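Local coordinates for putative surface-anchored fimbrial subunit (Corynebacterium diphtheriae, PDB 3HR6), which forms the shaft of a pilus as its major pilin, a chain of tandem Ig-like modules stabilised by isopeptide and disulfide bonds, at residues E185-D191 and A273-N279; Y224-R229 and Q283-E287; D323-T327 and A398-Y403. The contacts are given in a common frame with arbitrary orientation. Where two conformers were deposited one is given. Numbering follows the deposited sequence.

How the contacts relate
Contacts 1 and 2 belong to the middle of the chain and touch one another, whereas contact 3 lies far off near the C-terminal end, its nearest atoms about 37 Å from contact 1 and about 32 Å from contact 2. Contact 1 is core: two strands of one sheet joined by a ladder of backbone hydrogen bonds. Contact 2 is partly buried and works through side chains, tying a hairpin tip to the loop that follows the second strand of contact 1; W284 and P286 of that loop pack on A190 and W274. Contact 3 is a surface contact, where a strand pairing frays into loops and water takes over part of the bridging.

Contact 1: residues E185-D191 and A273-N279; sequences EGFTVAD and AWVLPSN
An antiparallel strand pair in the sheet of an Ig-like, Cna-B-like pilin module forms this contact. F187-D191 and W274-L276 are extended, their short axes 4.7 Å apart at closest approach with N-to-C directions at 158°. The register sets T188 against L276 and A190 against W274 as hydrogen-bonded pairs (CA-CA 5.1 and 5.3 Å), with V189 and V275 between them as a non-hydrogen-bonded pair (4.6 Å). Four backbone bonds make the ladder: T188 N to L276 O 2.8 Å, L276 N to T188 O 2.9 Å, A190 N to W274 O 2.9 Å and W274 N to A190 O 2.8 Å. V189 (t) and V275 (p) share one face, which packs against strands 166-174 and 251-259 across the sandwich. There F187, with chi1 near -150°, lays its ring under V275 CG2, a CH-pi contact 4.0 Å from the ring centroid. T188, A190, W274 and L276 occupy the other face, where W284 covers A190.

Beyond L276 the second strand ends in an inverse gamma turn centred on P277 (phi/psi -84/51). S278 then passes close to fully extended G186 (170/179); a CB on G186 would lie 2.5 Å from N279 N, so the bare glycine permits this approach. Water 1 links E185 O (2.7 Å) to N279 N (2.8 Å), while the E185 carboxylate forms a salt bridge with R113. N279, chi1 m, turns its amide back over the first strand, and F187 N donates to N279 OD1 at 2.8 Å.

Contact 2: residues Y224-R229 and Q283-E287; sequences YQVGDR and QWDPE
Residues 224-229 form the tip of a beta hairpin between strands 219-226 and 229-236, closed by a type II' turn from V226 to R229. G227 (phi/psi 53/-128) and D228 (-96/17) occupy its corners, and V226 N to R229 O (2.8 Å) and R229 N to V226 O (3.1 Å) close it. Residues 283-287 belong to a loop without regular structure; it runs past the hairpin with Y224 and Q283 CA atoms 7.5 Å apart and those of V226 and D285 7.4 Å apart, too wide for sheet pairing. Side chains therefore bridge the gap.

Y224 (chi1 39°, chi2 94°) reaches across, and its OH donates to W284 O at 2.5 Å. Water 4 adds a second link, donating to Y224 OH (3.2 Å) and accepting from W284 N (2.7 Å). Q283 CB sits over one face of the tyrosine ring, 3.7 Å from its centroid and 10° off the normal, a CH-pi contact. V226 (t) points toward the loop, with CG1 3.5 Å from D285 OD2, the oxygen that forms a salt bridge with K192.

An Asx turn shapes the loop here: E287 N donates to D285 OD1 at 2.8 Å. R229, whose guanidinium also donates to the carbonyls of K192 and L193, folds its chain (m, t, p) so that NH2 meets E287 OE1 in a 3.1 Å salt bridge.

Contact 3: residues D323-T327 and A398-Y403; sequences DRTAT and ATASGY
R324 and Y403 frame the outer end of this contact. The R324 side chain starts m, t, m, with its guanidinium held by the carbonyls of T319 (at NH2) and P320 (at NE). Y403, with chi1 -77° and chi2 -92°, points toward 323-327 and stacks edge-to-face with F315. Between the two, water 6 lies 2.9 Å from R324 NH1, from which it accepts, and 2.4 Å from Y403 OH. A400 CB packs at 3.9 Å on R324 CB. T325 (t, one of two conformers) turns away from 398-403, and its OG1 donates to T356 O.

The two segments fray from antiparallel strands 327-333 and 391-398 of the C-terminal Ig-like module, which the C333-C393 disulfide also joins. T327 and A398 are the last hydrogen-bonded pair (CA-CA 4.9 Å): T327 N donates to A398 O at 3.0 Å, while A398 N to T327 O, 3.5 Å, is weak. Their CB atoms lie 4.0 Å apart on one face, T327 with chi1 m. A326 and T399 follow, CA atoms 4.0 Å apart, T399 (t) directed away from the other segment.

A400 to Y403 form a type II turn with Y403 N to A400 O at 3.2 Å; G402 holds its third position at phi/psi 81/6, where a side chain would jam against S401 O. Ahead of G402, S401 N donates to water 5 at 2.9 Å, and that water donates to D323 O at 3.2 Å.

Contact 1: residues E185-D191 and A273-N279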
ATOM      1  N   GLU A 185       7.231  18.105   5.126  1.00 16.08           N
ATOM      2  CA  GLU A 185       8.367  18.098   4.198  1.00 16.36           C
ATOM      3  C   GLU A 185       7.889  17.754   2.801  1.00 15.99           C
ATOM      4  O   GLU A 185       8.511  18.152   1.809  1.00 15.57           O
ATOM      5  CB  GLU A 185       9.381  17.016   4.544  1.00 18.48           C
ATOM      6  CG  GLU A 185      10.137  17.126   5.826  1.00 21.35           C
ATOM      7  CD  GLU A 185      10.975  15.874   5.992  1.00 25.36           C
ATOM      8  OE1 GLU A 185      11.670  15.470   5.031  1.00 31.52           O
ATOM      9  OE2 GLU A 185      10.922  15.253   7.055  1.00 24.63           O
ATOM     10  N   GLY A 186       6.790  17.015   2.739  1.00 15.28           N
ATOM     11  CA  GLY A 186       6.243  16.534   1.483  1.00 14.43           C
ATOM     12  C   GLY A 186       5.165  15.558   1.843  1.00 13.29           C
ATOM     13  O   GLY A 186       4.942  15.305   3.017  1.00 13.30           O
ATOM     14  N   PHE A 187       4.490  14.997   0.848  1.00 13.14           N
ATOM     15  CA  PHE A 187       3.401  14.085   1.137  1.00 12.64           C
ATOM     16  C   PHE A 187       3.155  13.264  -0.109  1.00 11.78           C
ATOM     17  O   PHE A 187       2.683  13.786  -1.118  1.00 13.18           O
ATOM     18  CB  PHE A 187       2.142  14.835   1.592  1.00 12.16           C
ATOM     19  CG  PHE A 187       1.280  14.045   2.550  1.00 12.50           C
ATOM     20  CD1 PHE A 187       1.564  14.025   3.895  1.00  9.72           C
ATOM     21  CD2 PHE A 187       0.213  13.317   2.107  1.00 13.56           C
ATOM     22  CE1 PHE A 187       0.782  13.338   4.776  1.00 13.02           C
ATOM     23  CE2 PHE A 187      -0.557  12.574   3.014  1.00 13.63           C
ATOM     24  CZ  PHE A 187      -0.267  12.594   4.319  1.00 12.26           C
ATOM     25  N   THR A 188       3.602  12.023  -0.060  1.00 10.94           N
ATOM     26  CA  THR A 188       3.506  11.150  -1.208  1.00 11.60           C
ATOM     27  C   THR A 188       2.644   9.934  -0.873  1.00 11.29           C
ATOM     28  O   THR A 188       2.796   9.348   0.186  1.00 14.52           O
ATOM     29  CB  THR A 188       4.905  10.692  -1.641  1.00 10.91           C
ATOM     30  OG1 THR A 188       5.661  11.823  -2.084  1.00  9.39           O
ATOM     31  CG2 THR A 188       4.832   9.671  -2.794  1.00 11.98           C
ATOM     32  N   VAL A 189       1.717   9.572  -1.746  1.00 11.89           N
ATOM     33  CA  VAL A 189       0.969   8.320  -1.623  1.00 11.64           C
ATOM     34  C   VAL A 189       1.371   7.507  -2.847  1.00 11.59           C
ATOM     35  O   VAL A 189       1.196   7.966  -3.962  1.00 11.51           O
ATOM     36  CB  VAL A 189      -0.547   8.506  -1.545  1.00 11.28           C
ATOM     37  CG1 VAL A 189      -1.281   7.087  -1.516  1.00 13.61           C
ATOM     38  CG2 VAL A 189      -0.920   9.364  -0.321  1.00 11.70           C
ATOM     39  N   ALA A 190       1.968   6.316  -2.620  1.00 11.36           N
ATOM     40  CA  ALA A 190       2.422   5.469  -3.713  1.00 12.50           C
ATOM     41  C   ALA A 190       1.822   4.108  -3.601  1.00 11.91           C
ATOM     42  O   ALA A 190       1.559   3.610  -2.507  1.00 13.16           O
ATOM     43  CB  ALA A 190       3.954   5.313  -3.722  1.00 11.37           C
ATOM     44  N   ASP A 191       1.610   3.512  -4.766  1.00 13.17           N
ATOM     45  CA  ASP A 191       0.950   2.195  -4.799  1.00 13.29           C
ATOM     46  C   ASP A 191       1.616   1.391  -5.870  1.00 13.47           C
ATOM     47  O   ASP A 191       1.586   1.779  -7.044  1.00 12.34           O
ATOM     48  CB  ASP A 191      -0.557   2.386  -5.063  1.00 12.74           C
ATOM     49  CG  ASP A 191      -1.357   1.099  -4.923  1.00 13.07           C
ATOM     50  OD1 ASP A 191      -0.823   0.017  -5.314  1.00 15.36           O
ATOM     51  OD2 ASP A 191      -2.469   1.184  -4.413  1.00 14.45           O
ATOM     52  N   ALA A 273      -1.136   0.418  -0.517  1.00 14.58           N
ATOM     53  CA  ALA A 273      -0.527   1.726  -0.847  1.00 14.40           C
ATOM     54  C   ALA A 273       0.294   2.131   0.364  1.00 14.42           C
ATOM     55  O   ALA A 273       0.174   1.538   1.442  1.00 14.92           O
ATOM     56  CB  ALA A 273      -1.576   2.797  -1.162  1.00 14.56           C
ATOM     57  N   TRP A 274       1.087   3.171   0.197  1.00 13.16           N
ATOM     58  CA  TRP A 274       1.933   3.641   1.264  1.00 14.01           C
ATOM     59  C   TRP A 274       1.945   5.146   1.274  1.00 13.12           C
ATOM     60  O   TRP A 274       1.927   5.755   0.215  1.00 14.58           O
ATOM     61  CB  TRP A 274       3.351   3.187   1.001  1.00 13.93           C
ATOM     62  CG  TRP A 274       3.546   1.681   0.952  1.00 12.56           C
ATOM     63  CD1 TRP A 274       3.116   0.840  -0.037  1.00 13.83           C
ATOM     64  CD2 TRP A 274       4.317   0.869   1.849  1.00 17.45           C
ATOM     65  NE1 TRP A 274       3.491  -0.457   0.250  1.00 15.87           N
ATOM     66  CE2 TRP A 274       4.280  -0.446   1.364  1.00 14.75           C
ATOM     67  CE3 TRP A 274       5.045   1.134   3.009  1.00 19.66           C
ATOM     68  CZ2 TRP A 274       4.888  -1.512   2.031  1.00 19.89           C
ATOM     69  CZ3 TRP A 274       5.664   0.057   3.677  1.00 21.08           C
ATOM     70  CH2 TRP A 274       5.585  -1.236   3.173  1.00 20.46           C
ATOM     71  N   VAL A 275       2.001   5.718   2.475  1.00 13.02           N
ATOM     72  CA  VAL A 275       2.149   7.176   2.642  1.00 12.81           C
ATOM     73  C   VAL A 275       3.529   7.506   3.203  1.00 12.59           C
ATOM     74  O   VAL A 275       4.019   6.816   4.120  1.00 13.24           O
ATOM     75  CB  VAL A 275       1.045   7.836   3.432  1.00 12.80           C
ATOM     76  CG1 VAL A 275       0.898   7.305   4.841  1.00 13.49           C
ATOM     77  CG2 VAL A 275       1.228   9.382   3.441  1.00 13.62           C
ATOM     78  N   LEU A 276       4.166   8.471   2.546  1.00 13.40           N
ATOM     79  CA  LEU A 276       5.484   8.981   2.948  1.00 13.38           C
ATOM     80  C   LEU A 276       5.410  10.477   3.150  1.00 13.88           C
ATOM     81  O   LEU A 276       4.981  11.194   2.256  1.00 14.23           O
ATOM     82  CB  LEU A 276       6.509   8.703   1.860  1.00 13.38           C
ATOM     83  CG  LEU A 276       7.961   8.995   2.196  1.00 12.69           C
ATOM     84  CD1 LEU A 276       8.469   7.938   3.202  1.00 15.13           C
ATOM     85  CD2 LEU A 276       8.789   8.933   0.934  1.00 13.63           C
ATOM     86  N   PRO A 277       5.857  10.974   4.310  1.00 14.35           N
ATOM     87  CA  PRO A 277       5.817  12.421   4.587  1.00 15.36           C
ATOM     88  C   PRO A 277       7.044  13.153   3.985  1.00 15.01           C
ATOM     89  O   PRO A 277       7.732  13.883   4.694  1.00 15.39           O
ATOM     90  CB  PRO A 277       5.858  12.464   6.113  1.00 15.85           C
ATOM     91  CG  PRO A 277       6.668  11.283   6.478  1.00 15.75           C
ATOM     92  CD  PRO A 277       6.372  10.195   5.447  1.00 15.48           C
ATOM     93  N   SER A 278       7.302  12.914   2.711  1.00 14.13           N
ATOM     94  CA  SER A 278       8.485  13.406   1.997  1.00 14.13           C
ATOM     95  C   SER A 278       8.190  13.291   0.507  1.00 13.53           C
ATOM     96  O   SER A 278       7.361  12.479   0.113  1.00 12.39           O
ATOM     97  CB  SER A 278       9.715  12.543   2.344  1.00 14.29           C
ATOM     98  OG  SER A 278      10.905  13.151   1.823  1.00 16.91           O
ATOM     99  N   ASN A 279       8.845  14.111  -0.320  1.00 13.42           N
ATOM    100  CA  ASN A 279       8.710  14.075  -1.755  1.00 14.60           C
ATOM    101  C   ASN A 279      10.076  13.686  -2.361  1.00 14.98           C
ATOM    102  O   ASN A 279      10.899  14.545  -2.691  1.00 15.52           O
ATOM    103  CB  ASN A 279       8.260  15.446  -2.289  1.00 13.38           C
ATOM    104  CG  ASN A 279       6.841  15.777  -1.928  1.00 14.68           C
ATOM    105  OD1 ASN A 279       6.098  14.920  -1.481  1.00 14.18           O
ATOM    106  ND2 ASN A 279       6.457  17.033  -2.103  1.00 13.14           N
TER
HETATM  107  O   HOH W   1      10.197  16.428   0.619  1.00 15.19           O
HETATM  108  O   HOH W   2       6.689  16.035   7.085  1.00 16.32           O
HETATM  109  O   HOH W   3       8.629  14.321   7.851  1.00 21.39           O

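Contact 2: residues Y224-R229 and Q283-E287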
ATOM      1  N   TYR A 224       5.427   4.813 -12.845  1.00 12.02           N
ATOM      2  CA  TYR A 224       6.679   4.297 -13.316  1.00 12.16           C
ATOM      3  C   TYR A 224       6.712   2.793 -13.087  1.00 12.25           C
ATOM      4  O   TYR A 224       6.060   2.302 -12.175  1.00 12.34           O
ATOM      5  CB  TYR A 224       7.880   4.981 -12.631  1.00 11.90           C
ATOM      6  CG  TYR A 224       7.728   5.287 -11.164  1.00 12.18           C
ATOM      7  CD1 TYR A 224       8.191   4.412 -10.181  1.00 12.03           C
ATOM      8  CD2 TYR A 224       7.067   6.448 -10.718  1.00 13.47           C
ATOM      9  CE1 TYR A 224       8.045   4.677  -8.857  1.00 10.92           C
ATOM     10  CE2 TYR A 224       6.921   6.721  -9.387  1.00 12.91           C
ATOM     11  CZ  TYR A 224       7.400   5.847  -8.433  1.00 11.74           C
ATOM     12  OH  TYR A 224       7.237   6.115  -7.122  1.00 14.59           O
ATOM     13  N   GLN A 225       7.468   2.107 -13.943  1.00 14.38           N
ATOM     14  CA  GLN A 225       7.587   0.672 -13.889  1.00 16.90           C
ATOM     15  C   GLN A 225       8.723   0.314 -12.970  1.00 17.93           C
ATOM     16  O   GLN A 225       9.803   0.882 -13.078  1.00 19.93           O
ATOM     17  CB  GLN A 225       7.869   0.091 -15.277  1.00 16.41           C
ATOM     18  CG  GLN A 225       6.708   0.189 -16.235  1.00 20.01           C
ATOM     19  CD  GLN A 225       5.413  -0.336 -15.660  1.00 21.81           C
ATOM     20  OE1 GLN A 225       5.161  -1.549 -15.615  1.00 24.57           O
ATOM     21  NE2 GLN A 225       4.569   0.586 -15.214  1.00 21.32           N
ATOM     22  N   VAL A 226       8.471  -0.626 -12.071  1.00 18.94           N
ATOM     23  CA  VAL A 226       9.527  -1.257 -11.294  1.00 19.88           C
ATOM     24  C   VAL A 226       9.369  -2.745 -11.565  1.00 19.45           C
ATOM     25  O   VAL A 226       8.386  -3.345 -11.135  1.00 18.33           O
ATOM     26  CB  VAL A 226       9.421  -1.018  -9.806  1.00 19.34           C
ATOM     27  CG1 VAL A 226      10.469  -1.881  -9.095  1.00 20.49           C
ATOM     28  CG2 VAL A 226       9.636   0.458  -9.456  1.00 20.70           C
ATOM     29  N   GLY A 227      10.297  -3.303 -12.328  1.00 19.92           N
ATOM     30  CA  GLY A 227      10.122  -4.636 -12.874  1.00 20.13           C
ATOM     31  C   GLY A 227       8.807  -4.775 -13.633  1.00 20.65           C
ATOM     32  O   GLY A 227       8.496  -3.971 -14.527  1.00 20.50           O
ATOM     33  N   ASP A 228       8.025  -5.787 -13.288  1.00 19.86           N
ATOM     34  CA  ASP A 228       6.790  -6.067 -14.022  1.00 20.13           C
ATOM     35  C   ASP A 228       5.580  -5.441 -13.344  1.00 18.94           C
ATOM     36  O   ASP A 228       4.432  -5.845 -13.591  1.00 19.48           O
ATOM     37  CB  ASP A 228       6.585  -7.575 -14.197  1.00 21.38           C
ATOM     38  CG  ASP A 228       6.457  -8.319 -12.866  1.00 22.81           C
ATOM     39  OD1 ASP A 228       6.596  -7.721 -11.784  1.00 24.43           O
ATOM     40  OD2 ASP A 228       6.232  -9.545 -12.913  1.00 29.11           O
ATOM     41  N   ARG A 229       5.829  -4.487 -12.458  1.00 17.44           N
ATOM     42  CA  ARG A 229       4.746  -3.786 -11.787  1.00 16.19           C
ATOM     43  C   ARG A 229       4.803  -2.273 -11.969  1.00 15.56           C
ATOM     44  O   ARG A 229       5.864  -1.683 -11.960  1.00 16.38           O
ATOM     45  CB  ARG A 229       4.713  -4.136 -10.311  1.00 16.19           C
ATOM     46  CG  ARG A 229       4.400  -5.646 -10.111  1.00 15.53           C
ATOM     47  CD  ARG A 229       4.766  -6.053  -8.742  1.00 15.51           C
ATOM     48  NE  ARG A 229       3.937  -5.401  -7.746  1.00 14.86           N
ATOM     49  CZ  ARG A 229       4.083  -5.518  -6.424  1.00 19.12           C
ATOM     50  NH1 ARG A 229       5.090  -6.201  -5.915  1.00 18.82           N
ATOM     51  NH2 ARG A 229       3.260  -4.866  -5.617  1.00 20.86           N
ATOM     52  N   GLN A 283      12.516   8.060  -8.160  1.00 17.40           N
ATOM     53  CA  GLN A 283      11.251   7.372  -8.239  1.00 17.70           C
ATOM     54  C   GLN A 283      11.246   6.324  -7.123  1.00 17.48           C
ATOM     55  O   GLN A 283      12.084   5.420  -7.104  1.00 19.30           O
ATOM     56  CB  GLN A 283      11.039   6.799  -9.632  1.00 17.38           C
ATOM     57  CG  GLN A 283      10.649   7.934 -10.585  1.00 18.57           C
ATOM     58  CD  GLN A 283      10.364   7.496 -11.964  1.00 20.11           C
ATOM     59  OE1 GLN A 283      10.970   6.553 -12.467  1.00 22.31           O
ATOM     60  NE2 GLN A 283       9.448   8.213 -12.633  1.00 24.09           N
ATOM     61  N   TRP A 284      10.365   6.519  -6.166  1.00 17.05           N
ATOM     62  CA  TRP A 284      10.355   5.734  -4.920  1.00 15.82           C
ATOM     63  C   TRP A 284       9.539   4.460  -5.098  1.00 15.91           C
ATOM     64  O   TRP A 284       8.401   4.499  -5.571  1.00 15.72           O
ATOM     65  CB  TRP A 284       9.779   6.586  -3.810  1.00 15.70           C
ATOM     66  CG  TRP A 284       9.613   5.937  -2.496  1.00 15.63           C
ATOM     67  CD1 TRP A 284      10.584   5.338  -1.747  1.00 17.54           C
ATOM     68  CD2 TRP A 284       8.418   5.911  -1.706  1.00 16.07           C
ATOM     69  NE1 TRP A 284      10.048   4.899  -0.562  1.00 17.02           N
ATOM     70  CE2 TRP A 284       8.719   5.233  -0.509  1.00 15.02           C
ATOM     71  CE3 TRP A 284       7.108   6.352  -1.915  1.00 14.41           C
ATOM     72  CZ2 TRP A 284       7.755   5.010   0.473  1.00 14.25           C
ATOM     73  CZ3 TRP A 284       6.165   6.152  -0.945  1.00 15.01           C
ATOM     74  CH2 TRP A 284       6.474   5.470   0.243  1.00 14.91           C
ATOM     75  N   ASP A 285      10.158   3.329  -4.761  1.00 15.28           N
ATOM     76  CA  ASP A 285       9.462   2.072  -4.676  1.00 15.86           C
ATOM     77  C   ASP A 285       9.091   1.863  -3.200  1.00 16.64           C
ATOM     78  O   ASP A 285       9.998   1.643  -2.376  1.00 15.99           O
ATOM     79  CB  ASP A 285      10.348   0.909  -5.161  1.00 16.05           C
ATOM     80  CG  ASP A 285       9.616  -0.456  -5.086  1.00 16.86           C
ATOM     81  OD1 ASP A 285       8.513  -0.514  -4.522  1.00 16.99           O
ATOM     82  OD2 ASP A 285      10.135  -1.452  -5.636  1.00 21.12           O
ATOM     83  N   PRO A 286       7.786   1.988  -2.857  1.00 16.63           N
ATOM     84  CA  PRO A 286       7.366   1.871  -1.480  1.00 17.92           C
ATOM     85  C   PRO A 286       7.571   0.473  -0.909  1.00 19.65           C
ATOM     86  O   PRO A 286       7.532   0.307   0.319  1.00 21.02           O
ATOM     87  CB  PRO A 286       5.873   2.214  -1.533  1.00 16.46           C
ATOM     88  CG  PRO A 286       5.451   1.914  -2.907  1.00 18.52           C
ATOM     89  CD  PRO A 286       6.637   2.120  -3.776  1.00 17.14           C
ATOM     90  N   GLU A 287       7.779  -0.508  -1.780  1.00 21.45           N
ATOM     91  CA  GLU A 287       8.015  -1.886  -1.336  1.00 24.18           C
ATOM     92  C   GLU A 287       9.479  -2.274  -1.570  1.00 26.69           C
ATOM     93  O   GLU A 287       9.785  -3.432  -1.852  1.00 27.89           O
ATOM     94  CB  GLU A 287       6.976  -2.846  -1.972  1.00 23.47           C
ATOM     95  CG  GLU A 287       5.502  -2.330  -1.773  1.00 23.74           C
ATOM     96  CD  GLU A 287       4.408  -3.292  -2.252  1.00 24.05           C
ATOM     97  OE1 GLU A 287       4.780  -4.267  -2.943  1.00 26.55           O
ATOM     98  OE2 GLU A 287       3.216  -3.052  -1.931  1.00 25.07           O
TER
HETATM   99  O   HOH W   4       8.821   8.737  -6.380  1.00 25.47           O

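Contact 3: residues D323-T327 and A398-Y403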
ATOM      1  N   ASP A 323     -13.155 -34.849 -33.875  1.00 15.53           N
ATOM      2  CA  ASP A 323     -14.460 -34.483 -34.455  1.00 16.73           C
ATOM      3  C   ASP A 323     -15.595 -34.256 -33.455  1.00 15.46           C
ATOM      4  O   ASP A 323     -16.772 -34.300 -33.842  1.00 15.25           O
ATOM      5  CB  ASP A 323     -14.857 -35.455 -35.567  1.00 17.15           C
ATOM      6  CG  ASP A 323     -15.291 -36.840 -35.053  1.00 20.45           C
ATOM      7  OD1 ASP A 323     -15.010 -37.189 -33.890  1.00 22.68           O
ATOM      8  OD2 ASP A 323     -15.913 -37.606 -35.830  1.00 22.01           O
ATOM      9  N   ARG A 324     -15.255 -33.978 -32.189  1.00 14.02           N
ATOM     10  CA  ARG A 324     -16.274 -33.782 -31.157  1.00 12.93           C
ATOM     11  C   ARG A 324     -15.897 -32.648 -30.241  1.00 13.17           C
ATOM     12  O   ARG A 324     -14.835 -32.675 -29.618  1.00 11.99           O
ATOM     13  CB  ARG A 324     -16.474 -35.055 -30.346  1.00 12.51           C
ATOM     14  CG  ARG A 324     -16.934 -36.232 -31.169  1.00 10.38           C
ATOM     15  CD  ARG A 324     -17.199 -37.471 -30.350  1.00  9.56           C
ATOM     16  NE  ARG A 324     -15.968 -38.063 -29.815  1.00 11.28           N
ATOM     17  CZ  ARG A 324     -15.816 -39.336 -29.430  1.00  8.66           C
ATOM     18  NH1 ARG A 324     -16.809 -40.204 -29.501  1.00 11.28           N
ATOM     19  NH2 ARG A 324     -14.662 -39.745 -28.938  1.00 10.22           N
ATOM     20  N   THR A 325     -16.763 -31.634 -30.173  1.00 13.07           N
ATOM     21  CA  THR A 325     -16.561 -30.558 -29.232  0.50 13.73           C
ATOM     22  C   THR A 325     -17.900 -30.065 -28.697  1.00 13.03           C
ATOM     23  O   THR A 325     -18.953 -30.255 -29.319  1.00 12.61           O
ATOM     24  CB  THR A 325     -15.707 -29.415 -29.834  0.50 14.12           C
ATOM     25  OG1 THR A 325     -15.427 -28.452 -28.824  0.50 14.29           O
ATOM     26  CG2 THR A 325     -16.411 -28.727 -30.986  0.50 14.81           C
ATOM     27  N   ALA A 326     -17.860 -29.497 -27.496  1.00 12.78           N
ATOM     28  CA  ALA A 326     -19.023 -28.906 -26.887  1.00 11.95           C
ATOM     29  C   ALA A 326     -18.663 -27.484 -26.481  1.00 12.05           C
ATOM     30  O   ALA A 326     -17.476 -27.158 -26.304  1.00 11.26           O
ATOM     31  CB  ALA A 326     -19.493 -29.714 -25.679  1.00 12.51           C
ATOM     32  N   THR A 327     -19.692 -26.656 -26.328  1.00 11.79           N
ATOM     33  CA  THR A 327     -19.567 -25.258 -25.972  1.00 12.54           C
ATOM     34  C   THR A 327     -20.417 -25.000 -24.721  1.00 12.87           C
ATOM     35  O   THR A 327     -21.530 -25.518 -24.591  1.00 11.85           O
ATOM     36  CB  THR A 327     -20.016 -24.348 -27.144  1.00 11.93           C
ATOM     37  OG1 THR A 327     -19.238 -24.638 -28.329  1.00 14.01           O
ATOM     38  CG2 THR A 327     -19.947 -22.834 -26.765  1.00 13.77           C
ATOM     39  N   ALA A 398     -23.816 -26.024 -27.175  1.00 13.09           N
ATOM     40  CA  ALA A 398     -23.601 -26.832 -28.355  1.00 13.78           C
ATOM     41  C   ALA A 398     -22.873 -28.101 -27.947  1.00 13.70           C
ATOM     42  O   ALA A 398     -22.191 -28.148 -26.909  1.00 12.19           O
ATOM     43  CB  ALA A 398     -22.832 -26.052 -29.413  1.00 13.66           C
ATOM     44  N   THR A 399     -23.083 -29.137 -28.740  1.00 13.80           N
ATOM     45  CA  THR A 399     -22.400 -30.389 -28.534  1.00 13.71           C
ATOM     46  C   THR A 399     -22.040 -31.024 -29.876  1.00 13.77           C
ATOM     47  O   THR A 399     -22.101 -30.369 -30.906  1.00 15.05           O
ATOM     48  CB  THR A 399     -23.267 -31.276 -27.658  1.00 13.18           C
ATOM     49  OG1 THR A 399     -22.513 -32.409 -27.211  1.00 15.75           O
ATOM     50  CG2 THR A 399     -24.541 -31.701 -28.420  1.00 13.44           C
ATOM     51  N   ALA A 400     -21.608 -32.276 -29.851  1.00 13.82           N
ATOM     52  CA  ALA A 400     -21.139 -32.945 -31.051  1.00 14.49           C
ATOM     53  C   ALA A 400     -22.322 -33.496 -31.843  1.00 15.27           C
ATOM     54  O   ALA A 400     -23.413 -33.632 -31.302  1.00 15.48           O
ATOM     55  CB  ALA A 400     -20.179 -34.045 -30.680  1.00 13.77           C
ATOM     56  N   SER A 401     -22.085 -33.810 -33.118  1.00 16.92           N
ATOM     57  CA  SER A 401     -23.096 -34.451 -33.994  1.00 17.95           C
ATOM     58  C   SER A 401     -23.688 -35.689 -33.346  1.00 17.94           C
ATOM     59  O   SER A 401     -22.954 -36.622 -33.010  1.00 18.34           O
ATOM     60  CB  SER A 401     -22.462 -34.887 -35.320  1.00 18.57           C
ATOM     61  OG  SER A 401     -22.393 -33.790 -36.205  1.00 23.06           O
ATOM     62  N   GLY A 402     -25.014 -35.731 -33.225  1.00 17.74           N
ATOM     63  CA  GLY A 402     -25.685 -36.927 -32.735  1.00 17.37           C
ATOM     64  C   GLY A 402     -25.721 -37.138 -31.232  1.00 16.98           C
ATOM     65  O   GLY A 402     -26.205 -38.175 -30.760  1.00 17.20           O
ATOM     66  N   TYR A 403     -25.231 -36.144 -30.483  1.00 16.70           N
ATOM     67  CA  TYR A 403     -25.283 -36.129 -29.029  1.00 16.15           C
ATOM     68  C   TYR A 403     -26.432 -35.239 -28.562  1.00 16.02           C
ATOM     69  O   TYR A 403     -26.865 -34.351 -29.298  1.00 16.38           O
ATOM     70  CB  TYR A 403     -23.943 -35.629 -28.441  1.00 15.82           C
ATOM     71  CG  TYR A 403     -22.906 -36.721 -28.516  1.00 14.72           C
ATOM     72  CD1 TYR A 403     -22.715 -37.586 -27.454  1.00 16.41           C
ATOM     73  CD2 TYR A 403     -22.196 -36.935 -29.667  1.00 14.91           C
ATOM     74  CE1 TYR A 403     -21.807 -38.650 -27.540  1.00 18.33           C
ATOM     75  CE2 TYR A 403     -21.281 -37.983 -29.764  1.00 16.33           C
ATOM     76  CZ  TYR A 403     -21.099 -38.839 -28.699  1.00 16.91           C
ATOM     77  OH  TYR A 403     -20.170 -39.871 -28.807  1.00 20.83           O
TER
HETATM   78  O   HOH W   5     -19.611 -32.834 -34.381  1.00 24.30           O
HETATM   79  O   HOH W   6     -19.310 -40.646 -30.941  1.00 18.99           O